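Local coordinates for rhamnosidase B (Bacillus sp., PDB 2OKX), which hydrolyses alpha-L-rhamnosides, releasing terminal non-reducing alpha-L-rhamnose, as a family 78 glycoside hydrolase, at residues A[265-270]-A[307-312]; A[341-346]-A[359-364]; A[769-774]-A[779-784]; A[786-791]-A[805-810]. All blocks are in the same frame, centred on the assembly; numbering follows the deposited sequence. Where two conformers were deposited one is given.

Contact 1: residues A[265-270]-A[307-312]; sequences GVRGSG and SSDHGG
The guanidinium of Arg267 overlaps the carboxylate of Asp309 face to face, the two planes only 23° apart and OD2 lying 3.1 Å above the guanidinium plane, displaced toward its rim. NH2 of Arg267 comes within 3.1 Å of Asp309 OD1, a salt bridge made by charge alone, because the oxygen stands well off the plane and no N-H is aimed at it. The N-H groups work at the edge instead. NH1 makes a weak, strongly bent bond to the carbonyl Ser308 O at 3.0 Å. A second weak one runs from NH1 to Ser307 OG, while NE is taken by Ser314 OG. The first torsion (chi1 -83°) and a chain extended from CG to NE lead the aliphatic part of Arg267 past Ser307 OG, which also bonds Ile305 O. Asp309 is itself held in place: OD2 pairs with the hydroxyl of Tyr242, and OD1 accepts from Gly311 N at 2.9 Å in an Asx turn at the end of the strand. A leucine in place of Arg267 would probably leave the Asp309 carboxylate without its stacked countercharge and Ser314 OG without its NE partner. Leu225 of helix 225-229 touches both Arg267 and Asp309, and a glycerol, probably from the crystallisation liquor, bonds the backbone of Arg267 and Gly265. The arrangement fastens a loop to the end of strand 297-309; that loop passes from strand 256-262 of one antiparallel sheet to strand 271-273 of another, within the D2 region of the rhamnosidase.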
# COMPACT_ATOMS: atom_id res chain seq x y z
N GLY A 265 -12.38 -1.28 17.90
CA GLY A 265 -12.86 -0.23 18.79
C GLY A 265 -14.21 0.37 18.44
O GLY A 265 -14.82 0.02 17.43
N VAL A 266 -14.68 1.27 19.30
CA VAL A 266 -15.96 1.96 19.10
C VAL A 266 -15.71 3.30 18.41
O VAL A 266 -15.06 4.18 18.97
CB VAL A 266 -16.66 2.21 20.45
CG1 VAL A 266 -17.98 2.93 20.21
CG2 VAL A 266 -16.89 0.90 21.17
N ARG A 267 -16.25 3.45 17.20
CA ARG A 267 -16.08 4.67 16.42
C ARG A 267 -16.59 5.93 17.09
O ARG A 267 -15.93 6.97 17.05
CB ARG A 267 -16.80 4.53 15.07
CG ARG A 267 -15.99 3.83 14.02
CD ARG A 267 -16.73 3.74 12.71
NE ARG A 267 -15.85 3.18 11.69
CZ ARG A 267 -14.85 3.86 11.12
NH1 ARG A 267 -14.62 5.12 11.46
NH2 ARG A 267 -14.08 3.26 10.23
N GLY A 268 -17.76 5.83 17.71
CA GLY A 268 -18.36 6.99 18.35
C GLY A 268 -18.09 7.17 19.83
O GLY A 268 -17.16 6.60 20.39
N SER A 269 -18.95 7.96 20.47
CA SER A 269 -18.84 8.28 21.88
C SER A 269 -19.07 7.13 22.86
O SER A 269 -18.68 7.23 24.03
CB SER A 269 -19.80 9.42 22.23
OG SER A 269 -21.15 9.01 22.05
N GLY A 270 -19.71 6.05 22.42
CA GLY A 270 -19.93 4.95 23.33
C GLY A 270 -20.96 3.92 22.93
O GLY A 270 -21.45 3.90 21.79
N SER A 307 -18.41 9.56 13.44
CA SER A 307 -16.98 9.72 13.24
C SER A 307 -16.61 9.97 11.78
O SER A 307 -17.46 10.11 10.91
CB SER A 307 -16.27 8.44 13.67
OG SER A 307 -16.73 7.36 12.87
N SER A 308 -15.30 10.01 11.54
CA SER A 308 -14.76 10.17 10.21
C SER A 308 -14.44 8.74 9.78
O SER A 308 -13.95 7.96 10.59
CB SER A 308 -13.47 11.00 10.24
OG SER A 308 -12.93 11.13 8.94
N ASP A 309 -14.71 8.41 8.53
CA ASP A 309 -14.45 7.06 8.04
C ASP A 309 -13.88 7.16 6.63
O ASP A 309 -14.58 7.55 5.69
CB ASP A 309 -15.76 6.25 8.01
CG ASP A 309 -15.53 4.75 7.87
OD1 ASP A 309 -14.46 4.35 7.39
OD2 ASP A 309 -16.44 3.98 8.24
N HIS A 310 -12.61 6.80 6.47
CA HIS A 310 -11.98 6.87 5.15
C HIS A 310 -12.41 5.67 4.32
O HIS A 310 -12.37 5.69 3.09
CB HIS A 310 -10.46 6.89 5.28
CG HIS A 310 -9.77 7.68 4.22
ND1 HIS A 310 -10.29 7.83 2.95
CD2 HIS A 310 -8.60 8.36 4.23
CE1 HIS A 310 -9.47 8.57 2.22
NE2 HIS A 310 -8.44 8.91 2.97
N GLY A 311 -12.81 4.60 5.00
CA GLY A 311 -13.22 3.40 4.31
C GLY A 311 -12.62 2.17 4.97
O GLY A 311 -11.72 2.29 5.81
N GLY A 312 -13.11 1.00 4.60
CA GLY A 312 -12.62 -0.22 5.21
C GLY A 312 -13.69 -0.77 6.12
O GLY A 312 -14.68 -0.09 6.40

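Contact 2: residues A[341-346]-A[359-364]; sequences GTFDQS and TDHPDY
The chains come closest at Phe343 and His361, whose CA atoms are 6.4 Å apart where the loop before strand 345-347 faces the start of helix 362-370. Phe343 carries the contact. Its ring is covered on one face by Tyr364 CB, a CH-pi contact 3.9 Å from the ring centroid and 14° off the normal; the backbone N of Tyr364 lies over the ring too, while Gly341 CA of its own loop covers the opposite face. Along another flank CD2 of Phe343 rests 3.6 Å above the His361 imidazole, displaced toward that ring's rim, and CE2 touches Asp363 CB at 3.7 Å. The Phe343 and His361 rings are tilted obliquely to each other, as are those of Phe343 and Tyr364, so the three make an aromatic cluster without a regular stack. Trp383 packs on Phe343, meets His361 edge to face and gives its NE1 to Asp363 OD2, whereas Tyr364 OH reaches Asp304. His361 is also the helix N-cap: ND1 accepts from Asp363 N at 3.1 Å, the donor lying nearly in the imidazole plane. Across the contact the chemistry is thus apolar and aromatic, and the capping bond is consistent with an unprotonated ND1 and hence a probably neutral imidazole, its proton then on NE2 and its rotation probably restrained by that bond, with its face turned to Phe343.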
# COMPACT_ATOMS: atom_id res chain seq x y z
N GLY A 341 -29.85 7.16 11.41
CA GLY A 341 -29.27 8.37 10.86
C GLY A 341 -29.68 8.45 9.40
O GLY A 341 -30.69 7.86 9.03
N THR A 342 -28.91 9.14 8.57
CA THR A 342 -27.69 9.83 8.96
C THR A 342 -28.04 11.27 9.36
O THR A 342 -28.43 12.07 8.51
CB THR A 342 -26.71 9.85 7.77
OG1 THR A 342 -26.56 8.51 7.27
CG2 THR A 342 -25.35 10.38 8.20
N PHE A 343 -27.89 11.58 10.64
CA PHE A 343 -28.24 12.91 11.15
C PHE A 343 -27.51 14.05 10.46
O PHE A 343 -28.09 15.11 10.23
CB PHE A 343 -28.02 12.97 12.66
CG PHE A 343 -28.84 11.96 13.43
CD1 PHE A 343 -28.28 10.75 13.84
CD2 PHE A 343 -30.19 12.20 13.70
CE1 PHE A 343 -29.05 9.80 14.51
CE2 PHE A 343 -30.97 11.26 14.36
CZ PHE A 343 -30.40 10.05 14.77
N ASP A 344 -26.24 13.84 10.14
CA ASP A 344 -25.44 14.84 9.45
C ASP A 344 -24.23 14.14 8.86
O ASP A 344 -23.86 13.05 9.30
CB ASP A 344 -25.01 15.95 10.42
CG ASP A 344 -24.45 17.17 9.70
OD1 ASP A 344 -24.63 17.26 8.47
OD2 ASP A 344 -23.85 18.04 10.37
N GLN A 345 -23.62 14.74 7.85
CA GLN A 345 -22.47 14.14 7.19
C GLN A 345 -21.64 15.19 6.48
O GLN A 345 -22.00 16.36 6.43
CB GLN A 345 -22.93 13.10 6.18
CG GLN A 345 -23.98 13.65 5.23
CD GLN A 345 -24.41 12.65 4.19
OE1 GLN A 345 -23.76 12.47 3.17
NE2 GLN A 345 -25.53 11.98 4.45
N SER A 346 -20.52 14.75 5.90
CA SER A 346 -19.65 15.65 5.17
C SER A 346 -18.55 14.87 4.47
O SER A 346 -18.24 13.74 4.85
CB SER A 346 -19.04 16.69 6.11
OG SER A 346 -18.23 16.09 7.10
N THR A 359 -22.29 17.60 15.29
CA THR A 359 -22.89 16.53 16.08
C THR A 359 -23.88 17.04 17.12
O THR A 359 -23.91 16.53 18.25
CB THR A 359 -21.79 15.72 16.79
OG1 THR A 359 -21.12 16.55 17.74
CG2 THR A 359 -20.78 15.20 15.78
N ASP A 360 -24.69 18.02 16.75
CA ASP A 360 -25.66 18.57 17.68
C ASP A 360 -27.12 18.30 17.33
O ASP A 360 -28.02 18.83 17.98
CB ASP A 360 -25.45 20.08 17.82
CG ASP A 360 -25.59 20.81 16.50
OD1 ASP A 360 -25.56 22.06 16.50
OD2 ASP A 360 -25.72 20.14 15.45
N HIS A 361 -27.37 17.48 16.31
CA HIS A 361 -28.75 17.18 15.93
C HIS A 361 -29.53 16.73 17.17
O HIS A 361 -29.13 15.79 17.86
CB HIS A 361 -28.79 16.11 14.85
CG HIS A 361 -30.13 15.95 14.22
ND1 HIS A 361 -31.22 15.45 14.89
CD2 HIS A 361 -30.57 16.27 12.98
CE1 HIS A 361 -32.27 15.45 14.09
NE2 HIS A 361 -31.91 15.94 12.93
N PRO A 362 -30.66 17.39 17.46
CA PRO A 362 -31.51 17.07 18.61
C PRO A 362 -31.88 15.61 18.82
O PRO A 362 -31.86 15.11 19.95
CB PRO A 362 -32.73 17.97 18.40
CG PRO A 362 -32.79 18.13 16.91
CD PRO A 362 -31.34 18.36 16.57
N ASP A 363 -32.21 14.91 17.74
CA ASP A 363 -32.57 13.50 17.88
C ASP A 363 -31.35 12.66 18.20
O ASP A 363 -31.43 11.72 18.99
CB ASP A 363 -33.26 13.01 16.61
CG ASP A 363 -34.61 13.67 16.39
OD1 ASP A 363 -35.35 13.83 17.38
OD2 ASP A 363 -34.94 14.02 15.24
N TYR A 364 -30.22 12.99 17.59
CA TYR A 364 -28.99 12.26 17.86
C TYR A 364 -28.62 12.36 19.33
O TYR A 364 -28.22 11.38 19.95
CB TYR A 364 -27.85 12.81 16.99
CG TYR A 364 -26.47 12.39 17.45
CD1 TYR A 364 -25.59 13.31 18.02
CD2 TYR A 364 -26.05 11.06 17.34
CE1 TYR A 364 -24.32 12.92 18.46
CE2 TYR A 364 -24.79 10.66 17.78
CZ TYR A 364 -23.93 11.59 18.34
OH TYR A 364 -22.68 11.20 18.77

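Contact 3: residues A[769-774]-A[779-784]; sequences VAYLCG and EREAVI
Tyr771 leaves its helix with CB and the ring directed away from the backbone N (chi1 -173°), which carries the ring alongside helix 778-789. At the root, CB meets CG2 of Ile784 at 3.6 Å, the tightest approach of the pair; the side chains lie alongside each other and point opposite ways. CG keeps to the same methyl, 4.1 Å from Ile784 CG2. Further out, CD1 lies 3.9 Å from that methyl and also comes near Ile784 CB. The ring then passes from the isoleucine to the acidic side chain one turn earlier, CE1 of Tyr771 touching the methylene CG of Glu781 at 3.8 Å. That CG, placed trans to the Glu781 backbone N, makes the contact; the chain runs on extended, with OE1 4.1 Å from Tyr771 CE1. A short turn joins helices 764-772 and 778-789 into a helical hairpin of the six-hairpin glycosidase domain, and a Schellman motif ends the first helix: Gly774 takes a positive phi (72°), and its N makes a weak bond back to Tyr771 O. At the other edge of the tyrosine ring, CE2 packs against the backbone O of Ala810, and Lys813 of the same helix 801-813 also touches the side chain. With an alanine in place of Tyr771 the CB contact to Ile784 could remain, but the loss of the ring would probably open a gap beside the Glu781 methylene and leave Glu785 OE1 without its hydroxyl partner. At the tip the hydroxyl is hydrogen-bonded to that Glu785 OE1, next in sequence after Ile784.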
# COMPACT_ATOMS: atom_id res chain seq x y z
N VAL A 769 16.07 20.40 6.77
CA VAL A 769 15.55 20.84 5.48
C VAL A 769 16.15 22.18 5.05
O VAL A 769 16.45 22.38 3.88
CB VAL A 769 14.00 20.96 5.51
CG1 VAL A 769 13.50 21.49 4.18
CG2 VAL A 769 13.38 19.60 5.79
N ALA A 770 16.33 23.09 6.01
CA ALA A 770 16.91 24.39 5.70
C ALA A 770 18.34 24.19 5.18
O ALA A 770 18.78 24.88 4.26
CB ALA A 770 16.93 25.27 6.95
N TYR A 771 19.04 23.23 5.77
CA TYR A 771 20.41 22.93 5.38
C TYR A 771 20.48 22.35 3.97
O TYR A 771 21.28 22.78 3.14
CB TYR A 771 21.01 21.93 6.37
CG TYR A 771 22.49 21.66 6.17
CD1 TYR A 771 23.44 22.60 6.56
CD2 TYR A 771 22.93 20.47 5.59
CE1 TYR A 771 24.81 22.36 6.38
CE2 TYR A 771 24.28 20.22 5.41
CZ TYR A 771 25.22 21.16 5.80
OH TYR A 771 26.56 20.91 5.62
N LEU A 772 19.62 21.36 3.69
CA LEU A 772 19.58 20.71 2.38
C LEU A 772 19.12 21.61 1.25
O LEU A 772 19.56 21.47 0.11
CB LEU A 772 18.67 19.49 2.42
CG LEU A 772 19.18 18.22 3.10
CD1 LEU A 772 18.07 17.18 3.11
CD2 LEU A 772 20.39 17.69 2.36
N CYS A 773 18.20 22.53 1.55
CA CYS A 773 17.68 23.42 0.53
C CYS A 773 18.60 24.60 0.22
O CYS A 773 18.33 25.37 -0.70
CB CYS A 773 16.29 23.91 0.93
SG CYS A 773 15.05 22.57 0.95
N GLY A 774 19.67 24.73 0.99
CA GLY A 774 20.61 25.82 0.76
C GLY A 774 20.08 27.18 1.17
O GLY A 774 20.54 28.21 0.66
N GLU A 779 26.91 31.94 8.66
CA GLU A 779 26.76 31.67 10.09
C GLU A 779 25.65 30.68 10.41
O GLU A 779 25.85 29.73 11.16
CB GLU A 779 26.50 32.99 10.83
CG GLU A 779 27.51 34.08 10.51
CD GLU A 779 27.15 35.41 11.16
OE1 GLU A 779 26.04 35.91 10.91
OE2 GLU A 779 27.99 35.95 11.90
N ARG A 780 24.47 30.90 9.83
CA ARG A 780 23.33 30.02 10.07
C ARG A 780 23.60 28.60 9.58
O ARG A 780 23.10 27.64 10.16
CB ARG A 780 22.08 30.59 9.39
CG ARG A 780 21.61 31.89 10.01
CD ARG A 780 20.36 32.42 9.34
NE ARG A 780 19.90 33.64 9.99
CZ ARG A 780 18.80 34.31 9.63
NH1 ARG A 780 18.05 33.87 8.63
NH2 ARG A 780 18.46 35.41 10.28
N GLU A 781 24.41 28.47 8.54
CA GLU A 781 24.74 27.16 8.01
C GLU A 781 25.57 26.43 9.06
O GLU A 781 25.29 25.28 9.41
CB GLU A 781 25.54 27.28 6.72
CG GLU A 781 25.83 25.96 6.05
CD GLU A 781 26.53 26.12 4.71
OE1 GLU A 781 26.74 25.11 4.02
OE2 GLU A 781 26.88 27.27 4.36
N ALA A 782 26.60 27.11 9.56
CA ALA A 782 27.48 26.54 10.57
C ALA A 782 26.68 26.12 11.80
O ALA A 782 26.93 25.07 12.39
CB ALA A 782 28.54 27.56 10.97
N VAL A 783 25.71 26.94 12.18
CA VAL A 783 24.87 26.64 13.33
C VAL A 783 24.09 25.36 13.09
O VAL A 783 24.04 24.48 13.96
CB VAL A 783 23.87 27.79 13.62
CG1 VAL A 783 23.01 27.44 14.83
CG2 VAL A 783 24.62 29.08 13.87
N ILE A 784 23.49 25.24 11.91
CA ILE A 784 22.72 24.05 11.57
C ILE A 784 23.61 22.81 11.62
O ILE A 784 23.21 21.76 12.13
CB ILE A 784 22.09 24.16 10.16
CG1 ILE A 784 21.17 25.39 10.10
CG2 ILE A 784 21.29 22.91 9.84
CD1 ILE A 784 20.03 25.37 11.11

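Contact 4: residues A[786-791]-A[805-810]; sequences GYLSSP and FFYYEA
One hydrogen bond joins the two helices: the phenol of Tyr807 gives its proton to the backbone carbonyl Leu788 O at 2.7 Å. The donor sits in the carbonyl plane with a C=O...OH angle of 151°, and the oxygen in turn lies at the edge of the tyrosine ring, near its plane. A first torsion of 176° swings the Tyr807 ring out toward the last turn of the neighbouring helix and brings the hydroxyl to its acceptor. That bond ties helix 801-813 to the C-terminal end of helix 778-789, both parts of the alpha-helical barrel domain, just where the chain leaves the helix at Ser790. Van der Waals contacts make up the rest. The two methyls of Leu788 divide the work: CD2 rests against the ring at Tyr807 CE1, 4.0 Å away, while CD1 meets the methyl CB of Ala810 at 4.1 Å. Beyond the helix end, Pro791 CG approaches Tyr807 OH at 4.2 Å. Tyr771 of helix 764-772 also covers Leu788, and Leu819 and Asp823 of helix 817-833 touch Tyr807.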
# COMPACT_ATOMS: atom_id res chain seq x y z
N GLY A 786 26.03 22.24 13.48
CA GLY A 786 26.27 21.86 14.86
C GLY A 786 25.13 20.98 15.33
O GLY A 786 25.34 20.00 16.05
N TYR A 787 23.92 21.35 14.93
CA TYR A 787 22.73 20.59 15.30
C TYR A 787 22.79 19.20 14.68
O TYR A 787 22.42 18.21 15.31
CB TYR A 787 21.47 21.32 14.82
CG TYR A 787 21.21 22.65 15.50
CD1 TYR A 787 20.34 23.58 14.94
CD2 TYR A 787 21.83 22.97 16.71
CE1 TYR A 787 20.10 24.81 15.57
CE2 TYR A 787 21.60 24.19 17.35
CZ TYR A 787 20.73 25.11 16.77
OH TYR A 787 20.50 26.32 17.38
N LEU A 788 23.28 19.12 13.44
CA LEU A 788 23.40 17.85 12.74
C LEU A 788 24.28 16.88 13.52
O LEU A 788 23.92 15.72 13.72
CB LEU A 788 23.98 18.06 11.34
CG LEU A 788 23.17 18.92 10.36
CD1 LEU A 788 23.86 18.94 9.01
CD2 LEU A 788 21.75 18.38 10.23
N SER A 789 25.44 17.35 13.97
CA SER A 789 26.37 16.51 14.73
C SER A 789 25.92 16.30 16.17
O SER A 789 26.27 15.29 16.79
CB SER A 789 27.77 17.12 14.71
OG SER A 789 27.77 18.44 15.22
N SER A 790 25.15 17.24 16.71
CA SER A 790 24.66 17.13 18.08
C SER A 790 23.25 17.70 18.18
O SER A 790 23.05 18.85 18.56
CB SER A 790 25.58 17.89 19.04
OG SER A 790 26.89 17.34 19.03
N PRO A 791 22.24 16.88 17.84
CA PRO A 791 20.84 17.31 17.89
C PRO A 791 20.37 17.72 19.29
O PRO A 791 20.47 16.94 20.24
CB PRO A 791 20.09 16.08 17.38
CG PRO A 791 21.08 15.44 16.45
CD PRO A 791 22.36 15.54 17.25
N PHE A 805 16.43 9.71 5.86
CA PHE A 805 17.03 9.77 4.53
C PHE A 805 17.54 11.18 4.25
O PHE A 805 18.67 11.36 3.80
CB PHE A 805 16.01 9.36 3.46
CG PHE A 805 16.62 9.07 2.11
CD1 PHE A 805 17.22 10.09 1.37
CD2 PHE A 805 16.57 7.79 1.58
CE1 PHE A 805 17.77 9.83 0.12
CE2 PHE A 805 17.11 7.52 0.32
CZ PHE A 805 17.71 8.54 -0.41
N PHE A 806 16.69 12.16 4.49
CA PHE A 806 17.05 13.56 4.26
C PHE A 806 18.18 13.95 5.22
O PHE A 806 19.08 14.70 4.85
CB PHE A 806 15.83 14.46 4.46
CG PHE A 806 14.73 14.21 3.46
CD1 PHE A 806 14.93 14.45 2.11
CD2 PHE A 806 13.50 13.71 3.87
CE1 PHE A 806 13.92 14.20 1.17
CE2 PHE A 806 12.48 13.45 2.95
CZ PHE A 806 12.69 13.70 1.60
N TYR A 807 18.13 13.42 6.43
CA TYR A 807 19.16 13.70 7.43
C TYR A 807 20.52 13.19 6.95
O TYR A 807 21.55 13.86 7.11
CB TYR A 807 18.77 13.05 8.76
CG TYR A 807 19.80 13.19 9.87
CD1 TYR A 807 20.35 14.43 10.19
CD2 TYR A 807 20.19 12.09 10.61
CE1 TYR A 807 21.28 14.56 11.22
CE2 TYR A 807 21.11 12.20 11.65
CZ TYR A 807 21.65 13.44 11.95
OH TYR A 807 22.55 13.54 12.98
N TYR A 808 20.53 12.01 6.34
CA TYR A 808 21.77 11.43 5.84
C TYR A 808 22.30 12.24 4.66
O TYR A 808 23.51 12.39 4.49
CB TYR A 808 21.56 9.96 5.44
CG TYR A 808 21.15 9.05 6.59
CD1 TYR A 808 21.39 9.42 7.92
CD2 TYR A 808 20.54 7.82 6.35
CE1 TYR A 808 21.01 8.58 8.98
CE2 TYR A 808 20.17 6.98 7.40
CZ TYR A 808 20.40 7.36 8.71
OH TYR A 808 20.04 6.53 9.75
N GLU A 809 21.41 12.76 3.83
CA GLU A 809 21.85 13.57 2.70
C GLU A 809 22.56 14.80 3.26
O GLU A 809 23.54 15.28 2.69
CB GLU A 809 20.66 14.00 1.83
CG GLU A 809 20.12 12.89 0.92
CD GLU A 809 19.03 13.38 -0.03
OE1 GLU A 809 17.92 13.69 0.43
OE2 GLU A 809 19.30 13.46 -1.25
N ALA A 810 22.06 15.30 4.39
CA ALA A 810 22.66 16.45 5.05
C ALA A 810 24.02 16.08 5.63
O ALA A 810 24.98 16.86 5.52
CB ALA A 810 21.73 16.97 6.16

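In the fold
The four contacts fall into two pairs that follow one another along the chain. Contacts 1 and 2 lie in the D2 region, their centres about 15 Å apart, and reach the same antiparallel sheet; they meet where Ser269 OG and Tyr364 OH pack against each other, both hydroxyls bonding Asp304 OD1. Contacts 3 and 4 belong to the six-hairpin glycosidase domain, about 10 Å apart between centres. They share helix 778-789, which packs on helix 764-772 in one and helix 801-813 in the other, and Leu772 leans directly on 805-810. Between the pairs the centres are about 39 to 50 Å apart, so the two pairs belong to separate parts of this multidomain enzyme.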